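Local atomic coordinates of outer membrane protein Omp121 (Bacteroides thetaiotaomicron, PDB entry 5FQ8), a protein that probably takes part in TonB-dependent uptake of nutrients across the outer membrane, as a receptor whose beta-barrel is filled by a plug domain. Residues 41-46 / 143-148; 69-74 / 84-89; 139-144 / 160-165. One frame throughout, in Å; residues are numbered along the deposited sequence.

Contact 1 of 3, residues 41-46 / 143-148; sequences GYAATS and ILKGAA
Lys145 ties itself to residues 41-46 at both ends, through its backbone and through its ammonium group. Its NZ donates to Thr45 OG1 over 2.8 Å, while its backbone N gives a nearly straight bond (167°) to Ala43 O at 3.2 Å, arriving from above the carbonyl plane. The chain is extended from CB and bends only at chi4 (64°), so CD runs past the methyl of Ala43, 3.9 Å from its CB, before NZ turns in to Thr45. The Thr45 torsion, with OG1 anti to the carbonyl carbon and beside the backbone N, places the hydroxyl where NZ arrives.

Leu144 and Tyr42 carry the apolar half. CG of Tyr42 sits in the crowded position between backbone N and carbonyl carbon (chi1 57°), and the ring takes Leu144 CB at its edge, in plane, 3.8 Å from CE1. Leu144 crosses the ring end obliquely, its CD1 3.5 Å from Tyr42 OH, while its CD2 also meets Ala44 CB at 4.0 Å.

Behind these side chains stands a short antiparallel pairing. Ala44 and Leu144 form a non-hydrogen-bonded pair; Thr45 and Ile143 are a hydrogen-bonded one, in which Ile143 N gives a bond to Thr45 O (3.0 Å, in the carbonyl plane) and Thr45 N a weak one to Ile143 O.

Where both segments leave the sheet they meet barrel strands: Ala43 N donates to Glu649, and Lys145 O accepts from Arg670. Within the plug, strand 44-48 forms an outermost strand of a four-stranded mixed sheet, with 138-144 between it and 161-166.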
loop_
_atom_site.group_PDB
_atom_site.type_symbol
_atom_site.label_atom_id
_atom_site.label_comp_id
_atom_site.label_asym_id
_atom_site.label_seq_id
_atom_site.Cartn_x
_atom_site.Cartn_y
_atom_site.Cartn_z
ATOM N N GLY B 41 -25.432 46.744 8.233
ATOM C CA GLY B 41 -24.521 47.863 8.286
ATOM C C GLY B 41 -23.201 47.600 7.604
ATOM O O GLY B 41 -22.209 48.246 7.929
ATOM N N TYR B 42 -23.162 46.661 6.663
ATOM C CA TYR B 42 -21.939 46.387 5.923
ATOM C C TYR B 42 -22.307 45.819 4.561
ATOM O O TYR B 42 -23.471 45.535 4.278
ATOM C CB TYR B 42 -21.002 45.457 6.708
ATOM C CG TYR B 42 -21.599 44.134 7.102
ATOM C CD1 TYR B 42 -21.527 43.042 6.256
ATOM C CD2 TYR B 42 -22.219 43.974 8.321
ATOM C CE1 TYR B 42 -22.069 41.832 6.612
ATOM C CE2 TYR B 42 -22.760 42.770 8.684
ATOM C CZ TYR B 42 -22.683 41.702 7.828
ATOM O OH TYR B 42 -23.228 40.500 8.196
ATOM N N ALA B 43 -21.298 45.658 3.712
ATOM C CA ALA B 43 -21.532 45.255 2.333
ATOM C C ALA B 43 -22.108 43.857 2.260
ATOM O O ALA B 43 -21.623 42.938 2.924
ATOM C CB ALA B 43 -20.239 45.313 1.532
ATOM N N ALA B 44 -23.144 43.701 1.442
ATOM C CA ALA B 44 -23.727 42.402 1.141
ATOM C C ALA B 44 -24.413 42.482 -0.208
ATOM O O ALA B 44 -24.803 43.559 -0.659
ATOM C CB ALA B 44 -24.710 41.960 2.224
ATOM N N THR B 45 -24.544 41.336 -0.855
ATOM C CA THR B 45 -25.177 41.252 -2.162
ATOM C C THR B 45 -26.144 40.078 -2.181
ATOM O O THR B 45 -25.808 38.992 -1.703
ATOM C CB THR B 45 -24.142 41.097 -3.256
ATOM O OG1 THR B 45 -23.358 42.283 -3.340
ATOM C CG2 THR B 45 -24.813 40.870 -4.577
ATOM N N SER B 46 -27.345 40.302 -2.711
ATOM C CA SER B 46 -28.348 39.258 -2.839
ATOM C C SER B 46 -28.477 38.869 -4.296
ATOM O O SER B 46 -28.495 39.735 -5.169
ATOM C CB SER B 46 -29.706 39.710 -2.303
ATOM O OG SER B 46 -29.608 40.161 -0.970
ATOM N N ILE B 143 -24.320 37.109 0.173
ATOM C CA ILE B 143 -22.895 37.076 0.475
ATOM C C ILE B 143 -22.601 38.192 1.458
ATOM O O ILE B 143 -22.734 39.368 1.120
ATOM C CB ILE B 143 -22.062 37.228 -0.799
ATOM C CG1 ILE B 143 -22.219 35.990 -1.656
ATOM C CG2 ILE B 143 -20.636 37.454 -0.466
ATOM C CD1 ILE B 143 -21.387 36.001 -2.854
ATOM N N LEU B 144 -22.214 37.844 2.674
ATOM C CA LEU B 144 -21.799 38.838 3.653
ATOM C C LEU B 144 -20.304 39.066 3.484
ATOM O O LEU B 144 -19.502 38.157 3.713
ATOM C CB LEU B 144 -22.128 38.372 5.068
ATOM C CG LEU B 144 -23.573 37.947 5.254
ATOM C CD1 LEU B 144 -23.793 37.463 6.652
ATOM C CD2 LEU B 144 -24.449 39.121 4.976
ATOM N N LYS B 145 -19.923 40.268 3.076
ATOM C CA LYS B 145 -18.526 40.484 2.736
ATOM C C LYS B 145 -17.695 40.928 3.930
ATOM O O LYS B 145 -16.492 40.648 3.985
ATOM C CB LYS B 145 -18.423 41.514 1.624
ATOM C CG LYS B 145 -19.293 41.219 0.432
ATOM C CD LYS B 145 -19.134 42.309 -0.615
ATOM C CE LYS B 145 -20.092 42.160 -1.781
ATOM N NZ LYS B 145 -21.481 42.311 -1.329
ATOM N N GLY B 146 -18.307 41.610 4.884
ATOM C CA GLY B 146 -17.557 42.207 5.954
ATOM C C GLY B 146 -17.408 41.282 7.127
ATOM O O GLY B 146 -18.180 40.352 7.313
ATOM N N ALA B 147 -16.389 41.547 7.928
ATOM C CA ALA B 147 -16.008 40.649 9.003
ATOM C C ALA B 147 -16.040 41.351 10.348
ATOM O O ALA B 147 -15.216 41.070 11.211
ATOM C CB ALA B 147 -14.626 40.065 8.736
ATOM N N ALA B 148 -16.993 42.264 10.543
ATOM C CA ALA B 148 -17.100 43.005 11.785
ATOM C C ALA B 148 -18.278 42.598 12.650
ATOM O O ALA B 148 -18.331 42.992 13.816
ATOM C CB ALA B 148 -17.213 44.504 11.506
#

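Contact 2 of 3, residues 69-74 / 84-89; sequences AGVQIS and NSVIIR
Strands 71-74 and 84-88 run antiparallel, their axes 4.6 Å apart at closest approach and 169° between directions. Five backbone bonds join the segments. Gln72 and Ile87 exchange one each way, with Gln72 N to Ile87 O at 2.8 Å lying in the carbonyl plane, and Ser74 and Ser85 do the same. Arg89 N closes the far end on Gly70 O at 3.1 Å. Gly70 has a positive phi (77°), a turn of the backbone that favours glycine.

The side chains sort by face. Val71, Ile73, Val86 and Ile88 share one, and the cross-strand neighbours among them lie side by side. Val71 CG1, anti to its backbone N, meets Val86 CG1 at 4.0 Å, and its other branch, CG2, meets Ile88 CG1 at the same 4.0 Å; Ile73 CG1 packs on Val86 CG2 at 3.6 Å. Ile143 of another plug strand also lies against Val71 and Ile88. An alanine at Val71 would remove both branches and would probably loosen the packing on Val86, Ile88 and Ile143. On the opposite face the extended Gln72 brings NE2 alongside Ile87 CD1, 3.8 Å away.

The polar ends look to other parts of the chain: Ser74 OG bonds to Arg824, Ser85 OG to Asn958, and the Arg89 guanidinium makes salt bridges with Glu703, Glu649 and Glu647. The whole is a two-stranded beta hairpin of the plug domain, with one apolar face and its charged end fastened to the barrel wall.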
loop_
_atom_site.group_PDB
_atom_site.type_symbol
_atom_site.label_atom_id
_atom_site.label_comp_id
_atom_site.label_asym_id
_atom_site.label_seq_id
_atom_site.Cartn_x
_atom_site.Cartn_y
_atom_site.Cartn_z
ATOM N N ALA B 69 -19.056 42.811 -6.511
ATOM C CA ALA B 69 -17.863 43.540 -6.122
ATOM C C ALA B 69 -17.228 42.899 -4.906
ATOM O O ALA B 69 -17.916 42.517 -3.960
ATOM C CB ALA B 69 -18.202 44.999 -5.833
ATOM N N GLY B 70 -15.906 42.786 -4.941
ATOM C CA GLY B 70 -15.144 42.260 -3.827
ATOM C C GLY B 70 -15.174 40.760 -3.665
ATOM O O GLY B 70 -14.657 40.259 -2.664
ATOM N N VAL B 71 -15.770 40.034 -4.603
ATOM C CA VAL B 71 -15.903 38.588 -4.523
ATOM C C VAL B 71 -15.202 38.013 -5.747
ATOM O O VAL B 71 -15.756 37.995 -6.852
ATOM C CB VAL B 71 -17.366 38.143 -4.439
ATOM C CG1 VAL B 71 -17.447 36.631 -4.336
ATOM C CG2 VAL B 71 -18.031 38.770 -3.239
ATOM N N GLN B 72 -13.982 37.539 -5.552
ATOM C CA GLN B 72 -13.125 37.093 -6.646
ATOM C C GLN B 72 -13.341 35.603 -6.839
ATOM O O GLN B 72 -12.836 34.786 -6.070
ATOM C CB GLN B 72 -11.672 37.433 -6.334
ATOM C CG GLN B 72 -10.636 36.815 -7.244
ATOM C CD GLN B 72 -9.227 37.101 -6.761
ATOM O OE1 GLN B 72 -8.877 38.234 -6.492
ATOM N NE2 GLN B 72 -8.423 36.064 -6.627
ATOM N N ILE B 73 -14.100 35.242 -7.863
ATOM C CA ILE B 73 -14.494 33.862 -8.099
ATOM C C ILE B 73 -13.796 33.372 -9.349
ATOM O O ILE B 73 -13.852 34.026 -10.390
ATOM C CB ILE B 73 -16.019 33.732 -8.225
ATOM C CG1 ILE B 73 -16.668 34.037 -6.890
ATOM C CG2 ILE B 73 -16.412 32.359 -8.737
ATOM C CD1 ILE B 73 -18.128 34.200 -6.994
ATOM N N SER B 74 -13.133 32.231 -9.244
ATOM C CA SER B 74 -12.379 31.691 -10.364
ATOM C C SER B 74 -12.409 30.173 -10.322
ATOM O O SER B 74 -12.467 29.569 -9.249
ATOM C CB SER B 74 -10.930 32.179 -10.354
ATOM O OG SER B 74 -10.841 33.585 -10.435
ATOM N N ASN B 84 -13.614 25.416 -7.490
ATOM C CA ASN B 84 -13.862 26.828 -7.709
ATOM C C ASN B 84 -13.323 27.627 -6.538
ATOM O O ASN B 84 -13.627 27.336 -5.382
ATOM C CB ASN B 84 -15.349 27.121 -7.882
ATOM C CG ASN B 84 -15.944 26.425 -9.083
ATOM O OD1 ASN B 84 -15.645 26.755 -10.229
ATOM N ND2 ASN B 84 -16.803 25.456 -8.826
ATOM N N SER B 85 -12.557 28.650 -6.847
ATOM C CA SER B 85 -12.019 29.530 -5.830
ATOM C C SER B 85 -12.953 30.709 -5.623
ATOM O O SER B 85 -13.586 31.180 -6.566
ATOM C CB SER B 85 -10.638 30.016 -6.241
ATOM O OG SER B 85 -10.144 30.910 -5.282
ATOM N N VAL B 86 -13.053 31.164 -4.376
ATOM C CA VAL B 86 -13.885 32.300 -4.002
ATOM C C VAL B 86 -13.166 33.014 -2.877
ATOM O O VAL B 86 -13.151 32.532 -1.744
ATOM C CB VAL B 86 -15.297 31.889 -3.553
ATOM C CG1 VAL B 86 -16.049 33.090 -3.063
ATOM C CG2 VAL B 86 -16.053 31.289 -4.680
ATOM N N ILE B 87 -12.589 34.165 -3.175
ATOM C CA ILE B 87 -11.840 34.946 -2.202
ATOM C C ILE B 87 -12.535 36.286 -2.033
ATOM O O ILE B 87 -12.874 36.948 -3.019
ATOM C CB ILE B 87 -10.371 35.119 -2.630
ATOM C CG1 ILE B 87 -9.752 33.767 -2.946
ATOM C CG2 ILE B 87 -9.581 35.737 -1.525
ATOM C CD1 ILE B 87 -8.407 33.872 -3.546
ATOM N N ILE B 88 -12.762 36.677 -0.791
ATOM C CA ILE B 88 -13.587 37.830 -0.479
ATOM C C ILE B 88 -12.718 38.847 0.223
ATOM O O ILE B 88 -12.256 38.607 1.342
ATOM C CB ILE B 88 -14.805 37.452 0.375
ATOM C CG1 ILE B 88 -15.856 36.767 -0.484
ATOM C CG2 ILE B 88 -15.402 38.666 1.035
ATOM C CD1 ILE B 88 -17.148 36.619 0.208
ATOM N N ARG B 89 -12.499 39.979 -0.440
ATOM C CA ARG B 89 -11.666 41.060 0.071
ATOM C C ARG B 89 -10.246 40.569 0.338
ATOM O O ARG B 89 -9.675 40.775 1.408
ATOM C CB ARG B 89 -12.299 41.696 1.310
ATOM C CG ARG B 89 -13.543 42.498 0.963
ATOM C CD ARG B 89 -14.191 43.164 2.153
ATOM N NE ARG B 89 -15.315 44.006 1.764
ATOM C CZ ARG B 89 -16.047 44.710 2.619
ATOM N NH1 ARG B 89 -15.771 44.673 3.905
ATOM N NH2 ARG B 89 -17.053 45.449 2.186
#

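Contact 3 of 3, residues 139-144 / 160-165; sequences ANMTIL and GVVMIT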
loop_
_atom_site.group_PDB
_atom_site.type_symbol
_atom_site.label_atom_id
_atom_site.label_comp_id
_atom_site.label_asym_id
_atom_site.label_seq_id
_atom_site.Cartn_x
_atom_site.Cartn_y
_atom_site.Cartn_z
ATOM N N ALA B 139 -33.002 29.277 -3.747
ATOM C CA ALA B 139 -33.914 30.401 -3.848
ATOM C C ALA B 139 -33.144 31.704 -3.799
ATOM O O ALA B 139 -33.229 32.529 -4.712
ATOM C CB ALA B 139 -34.948 30.342 -2.730
ATOM N N ASN B 140 -32.345 31.881 -2.763
ATOM C CA ASN B 140 -31.639 33.128 -2.542
ATOM C C ASN B 140 -30.225 32.839 -2.062
ATOM O O ASN B 140 -30.002 31.931 -1.262
ATOM C CB ASN B 140 -32.399 33.979 -1.532
ATOM C CG ASN B 140 -31.582 35.105 -1.003
ATOM O OD1 ASN B 140 -31.425 36.113 -1.664
ATOM N ND2 ASN B 140 -31.062 34.950 0.201
ATOM N N MET B 141 -29.272 33.600 -2.570
ATOM C CA MET B 141 -27.912 33.584 -2.065
ATOM C C MET B 141 -27.542 34.981 -1.626
ATOM O O MET B 141 -27.679 35.926 -2.396
ATOM C CB MET B 141 -26.923 33.103 -3.117
ATOM C CG MET B 141 -25.494 33.438 -2.776
ATOM S SD MET B 141 -24.431 32.844 -4.048
ATOM C CE MET B 141 -25.032 31.194 -4.180
ATOM N N THR B 142 -27.044 35.104 -0.411
ATOM C CA THR B 142 -26.623 36.385 0.129
ATOM C C THR B 142 -25.212 36.265 0.679
ATOM O O THR B 142 -24.946 35.425 1.543
ATOM C CB THR B 142 -27.587 36.844 1.205
ATOM O OG1 THR B 142 -28.791 37.268 0.580
ATOM C CG2 THR B 142 -27.009 37.983 1.996
ATOM N N ILE B 143 -24.320 37.109 0.173
ATOM C CA ILE B 143 -22.895 37.076 0.475
ATOM C C ILE B 143 -22.601 38.192 1.458
ATOM O O ILE B 143 -22.734 39.368 1.120
ATOM C CB ILE B 143 -22.062 37.228 -0.799
ATOM C CG1 ILE B 143 -22.219 35.990 -1.656
ATOM C CG2 ILE B 143 -20.636 37.454 -0.466
ATOM C CD1 ILE B 143 -21.387 36.001 -2.854
ATOM N N LEU B 144 -22.214 37.844 2.674
ATOM C CA LEU B 144 -21.799 38.838 3.653
ATOM C C LEU B 144 -20.304 39.066 3.484
ATOM O O LEU B 144 -19.502 38.157 3.713
ATOM C CB LEU B 144 -22.128 38.372 5.068
ATOM C CG LEU B 144 -23.573 37.947 5.254
ATOM C CD1 LEU B 144 -23.793 37.463 6.652
ATOM C CD2 LEU B 144 -24.449 39.121 4.976
ATOM N N GLY B 160 -15.576 35.973 5.108
ATOM C CA GLY B 160 -16.839 36.187 4.448
ATOM C C GLY B 160 -17.771 35.005 4.616
ATOM O O GLY B 160 -17.380 33.898 5.000
ATOM N N VAL B 161 -19.038 35.248 4.315
ATOM C CA VAL B 161 -20.069 34.229 4.431
ATOM C C VAL B 161 -20.884 34.195 3.153
ATOM O O VAL B 161 -21.247 35.242 2.615
ATOM C CB VAL B 161 -20.989 34.491 5.638
ATOM C CG1 VAL B 161 -22.067 33.463 5.664
ATOM C CG2 VAL B 161 -20.206 34.454 6.919
ATOM N N VAL B 162 -21.169 33.002 2.666
ATOM C CA VAL B 162 -22.064 32.813 1.534
ATOM C C VAL B 162 -23.312 32.125 2.059
ATOM O O VAL B 162 -23.348 30.899 2.190
ATOM C CB VAL B 162 -21.425 31.994 0.413
ATOM C CG1 VAL B 162 -22.466 31.690 -0.603
ATOM C CG2 VAL B 162 -20.292 32.746 -0.207
ATOM N N MET B 163 -24.337 32.903 2.365
ATOM C CA MET B 163 -25.585 32.363 2.874
ATOM C C MET B 163 -26.460 31.943 1.709
ATOM O O MET B 163 -26.914 32.787 0.936
ATOM C CB MET B 163 -26.304 33.394 3.729
ATOM C CG MET B 163 -25.821 33.473 5.137
ATOM S SD MET B 163 -26.452 34.945 5.902
ATOM C CE MET B 163 -28.140 34.932 5.312
ATOM N N ILE B 164 -26.707 30.674 1.596
ATOM C CA ILE B 164 -27.621 30.157 0.587
ATOM C C ILE B 164 -28.951 29.816 1.248
ATOM O O ILE B 164 -28.998 29.458 2.426
ATOM C CB ILE B 164 -26.992 28.948 -0.130
ATOM C CG1 ILE B 164 -25.828 29.422 -0.985
ATOM C CG2 ILE B 164 -27.991 28.228 -1.001
ATOM C CD1 ILE B 164 -25.254 28.336 -1.837
ATOM N N THR B 165 -30.051 30.008 0.517
ATOM C CA THR B 165 -31.377 29.644 1.005
ATOM C C THR B 165 -32.094 28.843 -0.065
ATOM O O THR B 165 -32.238 29.302 -1.199
ATOM C CB THR B 165 -32.200 30.869 1.392
ATOM O OG1 THR B 165 -31.541 31.588 2.435
ATOM C CG2 THR B 165 -33.534 30.441 1.900
#
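The flat amide of Asn140 runs along its own strand rather than across the pairing: ND2 donates to Thr142 OG1, 3.3 Å away and close to the amide plane. Beside it the Thr165 side chain crosses that of Asn140 obliquely, Asn140 ND2 and Thr165 OG1 4.1 Å apart, and Ser46 also touches the Asn140 side chain.

Leu144 and Met163 share that side of the sheet. CD1 of Leu144 reaches SD of Met163 at 3.7 Å, the two side chains crossing obliquely. On the other face the apolar residues Met141, Ile143, Val162 and Ile164 gather. The Met141 chain bends at chi3 (-49°), which lays CE against Ile164 CD1 at 3.7 Å; Ile143 CG1 lies alongside Val162 CG2.

The backbones pair through a run of bonds; that from Thr142 N to Met163 O (2.7 Å) is nearly straight, at 172°. At the far end Thr165 O accepts from both Ala139 N and Asn140 N, a classic beta bulge.

Strand 138-144 is thus an inner strand of the plug sheet, bonded by its backbone to 44-48 on one edge and to 161-166 on the other; beyond 161-166 lies parallel strand 101-103, where Leu101 bonds to Gly160 and Val162.

Overall arrangement
Contacts 1 and 3 belong to one sheet and share strand 138-144, whose two edges they occupy; Ile143 and Leu144 serve both. Contact 2 is a separate two-stranded hairpin, packed against that sheet where Ile143 CG2 meets Ile88 CD1, with Arg89 NH2 lying against Ala43. Contacts 1 and 2 are buried, and contact 3 is partly buried. Their chemistry follows their place. Contact 3 has the longest run of backbone bonds, ending in a bulge, and an apolar face; contact 2 adds polar ties from its ends to the barrel; and contact 1, where its strands run out toward the wall, has fewer backbone bonds than the others and supplements them with the side chains of Lys145 and Tyr42.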